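Local coordinates for protein guanine nucleotide exchange factor p115rhogef (Homo sapiens, PDB 1IAP) that is a guanine nucleotide exchange factor for Rho, here its N-terminal RGS-like domain, which probably binds the alpha subunits of heterotrimeric G proteins, at residues A[33-38]-A[179-184]. Sequence-based numbering, arbitrary orientation.
Sequences PLLCCL and NAIGLY
Leu38 lies across the ring of Tyr184 in a CH-pi contact. Its CB sits over one face, 3.8 Å from the ring centroid and 16° off the ring normal. It is shifted toward the rim, with Tyr184 CD1 the nearest ring atom. The two methyls of Leu38 reach the same ring more loosely, CD1 near Tyr184 CD2 and CD2 near Tyr184 CZ and CE2. The tyrosine has CG anti to its own backbone nitrogen (chi1 -172°), which swings the ring out across the leucine at about a right angle. The backbone oxygen of Leu38 also comes close, 3.1 Å from Tyr184 CE1.

The two segments belong to helices 32-43 and 171-187 of the all-helical RGS-like domain. Far apart in sequence, they meet near the centre of the chain. The axes of the two segments approach to 10.2 Å and differ by 28° in direction, both running N to C roughly the same way. Helix 15-28 packs against both, with Leu22 touching Leu34 and Ile181.

The remaining contacts are apolar. Leu35 points its two methyls at different partners: CD1 meets Ala180 CB at 3.8 Å, and CD2 meets Ile181 CG1 at 3.7 Å. The CA atoms of Leu35 and Ala180 lie 6.7 Å apart. Leu35 also touches Phe62 of helix 48-63.

Polar links lie beside the apolar patch. Tyr184 OH is hydrogen-bonded to the backbone oxygen of Lys12, which ties the far end of the ring to the N-terminal part of the chain. Replacing this tyrosine with an alanine would probably strip Leu38 of its aromatic cover and leave Lys12 O without the hydroxyl. His39 NE2, also on helix 32-43, is hydrogen-bonded to Ala180 O, a polar link between the two helices.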
loop_
_atom_site.group_PDB
_atom_site.type_symbol
_atom_site.label_atom_id
_atom_site.label_comp_id
_atom_site.label_asym_id
_atom_site.label_seq_id
_atom_site.Cartn_x
_atom_site.Cartn_y
_atom_site.Cartn_z
ATOM N N PRO A 33 3.294 7.381 -1.337
ATOM C CA PRO A 33 4.478 6.601 -0.961
ATOM C C PRO A 33 4.211 5.192 -0.433
ATOM O O PRO A 33 4.826 4.231 -0.896
ATOM C CB PRO A 33 5.141 7.488 0.091
ATOM C CG PRO A 33 4.817 8.861 -0.400
ATOM C CD PRO A 33 3.353 8.727 -0.741
ATOM N N LEU A 34 3.309 5.067 0.533
ATOM C CA LEU A 34 2.991 3.762 1.101
ATOM C C LEU A 34 2.288 2.878 0.075
ATOM O O LEU A 34 2.633 1.718 -0.065
ATOM C CB LEU A 34 2.112 3.904 2.354
ATOM C CG LEU A 34 1.648 2.618 3.063
ATOM C CD1 LEU A 34 2.838 1.751 3.490
ATOM C CD2 LEU A 34 0.806 2.983 4.276
ATOM N N LEU A 35 1.331 3.445 -0.654
ATOM C CA LEU A 35 0.591 2.687 -1.659
ATOM C C LEU A 35 1.517 2.193 -2.765
ATOM O O LEU A 35 1.353 1.087 -3.276
ATOM C CB LEU A 35 -0.533 3.538 -2.249
ATOM C CG LEU A 35 -1.653 3.917 -1.274
ATOM C CD1 LEU A 35 -2.602 4.892 -1.938
ATOM C CD2 LEU A 35 -2.383 2.666 -0.793
ATOM N N CYS A 36 2.497 3.020 -3.109
ATOM C CA CYS A 36 3.475 2.695 -4.138
ATOM C C CYS A 36 4.304 1.477 -3.719
ATOM O O CYS A 36 4.481 0.534 -4.493
ATOM C CB CYS A 36 4.375 3.907 -4.388
ATOM S SG CYS A 36 5.725 3.622 -5.542
ATOM N N CYS A 37 4.773 1.484 -2.474
ATOM C CA CYS A 37 5.569 0.384 -1.943
ATOM C C CYS A 37 4.784 -0.926 -1.925
ATOM O O CYS A 37 5.330 -1.986 -2.228
ATOM C CB CYS A 37 6.059 0.707 -0.529
ATOM S SG CYS A 37 7.387 1.934 -0.448
ATOM N N LEU A 38 3.503 -0.849 -1.569
ATOM C CA LEU A 38 2.660 -2.042 -1.518
ATOM C C LEU A 38 2.451 -2.619 -2.921
ATOM O O LEU A 38 2.545 -3.829 -3.119
ATOM C CB LEU A 38 1.309 -1.720 -0.864
ATOM C CG LEU A 38 1.327 -1.194 0.576
ATOM C CD1 LEU A 38 -0.104 -0.893 1.058
ATOM C CD2 LEU A 38 1.993 -2.206 1.496
ATOM N N ASN A 179 -9.184 2.705 -4.770
ATOM C CA ASN A 179 -8.848 1.721 -5.804
ATOM C C ASN A 179 -7.514 1.058 -5.483
ATOM O O ASN A 179 -7.368 -0.164 -5.562
ATOM C CB ASN A 179 -8.739 2.397 -7.178
ATOM C CG ASN A 179 -10.076 2.862 -7.708
ATOM O OD1 ASN A 179 -11.121 2.434 -7.231
ATOM N ND2 ASN A 179 -10.049 3.738 -8.705
ATOM N N ALA A 180 -6.535 1.881 -5.125
ATOM C CA ALA A 180 -5.201 1.398 -4.801
ATOM C C ALA A 180 -5.214 0.430 -3.626
ATOM O O ALA A 180 -4.573 -0.627 -3.676
ATOM C CB ALA A 180 -4.273 2.574 -4.509
ATOM N N ILE A 181 -5.930 0.790 -2.562
ATOM C CA ILE A 181 -6.013 -0.085 -1.394
ATOM C C ILE A 181 -6.777 -1.350 -1.788
ATOM O O ILE A 181 -6.358 -2.459 -1.464
ATOM C CB ILE A 181 -6.700 0.629 -0.198
ATOM C CG1 ILE A 181 -5.787 1.746 0.320
ATOM C CG2 ILE A 181 -6.989 -0.357 0.923
ATOM C CD1 ILE A 181 -6.462 2.718 1.272
ATOM N N GLY A 182 -7.850 -1.175 -2.553
ATOM C CA GLY A 182 -8.640 -2.313 -2.992
ATOM C C GLY A 182 -7.807 -3.323 -3.759
ATOM O O GLY A 182 -7.880 -4.529 -3.504
ATOM N N LEU A 183 -6.966 -2.821 -4.659
ATOM C CA LEU A 183 -6.112 -3.671 -5.474
ATOM C C LEU A 183 -5.174 -4.526 -4.633
ATOM O O LEU A 183 -5.082 -5.740 -4.828
ATOM C CB LEU A 183 -5.306 -2.823 -6.467
ATOM C CG LEU A 183 -4.487 -3.575 -7.523
ATOM C CD1 LEU A 183 -5.425 -4.359 -8.432
ATOM C CD2 LEU A 183 -3.672 -2.585 -8.338
ATOM N N TYR A 184 -4.509 -3.903 -3.668
ATOM C CA TYR A 184 -3.575 -4.625 -2.822
ATOM C C TYR A 184 -4.260 -5.588 -1.849
ATOM O O TYR A 184 -3.741 -6.671 -1.576
ATOM C CB TYR A 184 -2.666 -3.655 -2.058
ATOM C CG TYR A 184 -1.556 -4.367 -1.325
ATOM C CD1 TYR A 184 -0.420 -4.809 -2.004
ATOM C CD2 TYR A 184 -1.659 -4.649 0.032
ATOM C CE1 TYR A 184 0.582 -5.522 -1.349
ATOM C CE2 TYR A 184 -0.659 -5.360 0.697
ATOM C CZ TYR A 184 0.454 -5.790 0.000
ATOM O OH TYR A 184 1.442 -6.483 0.653
#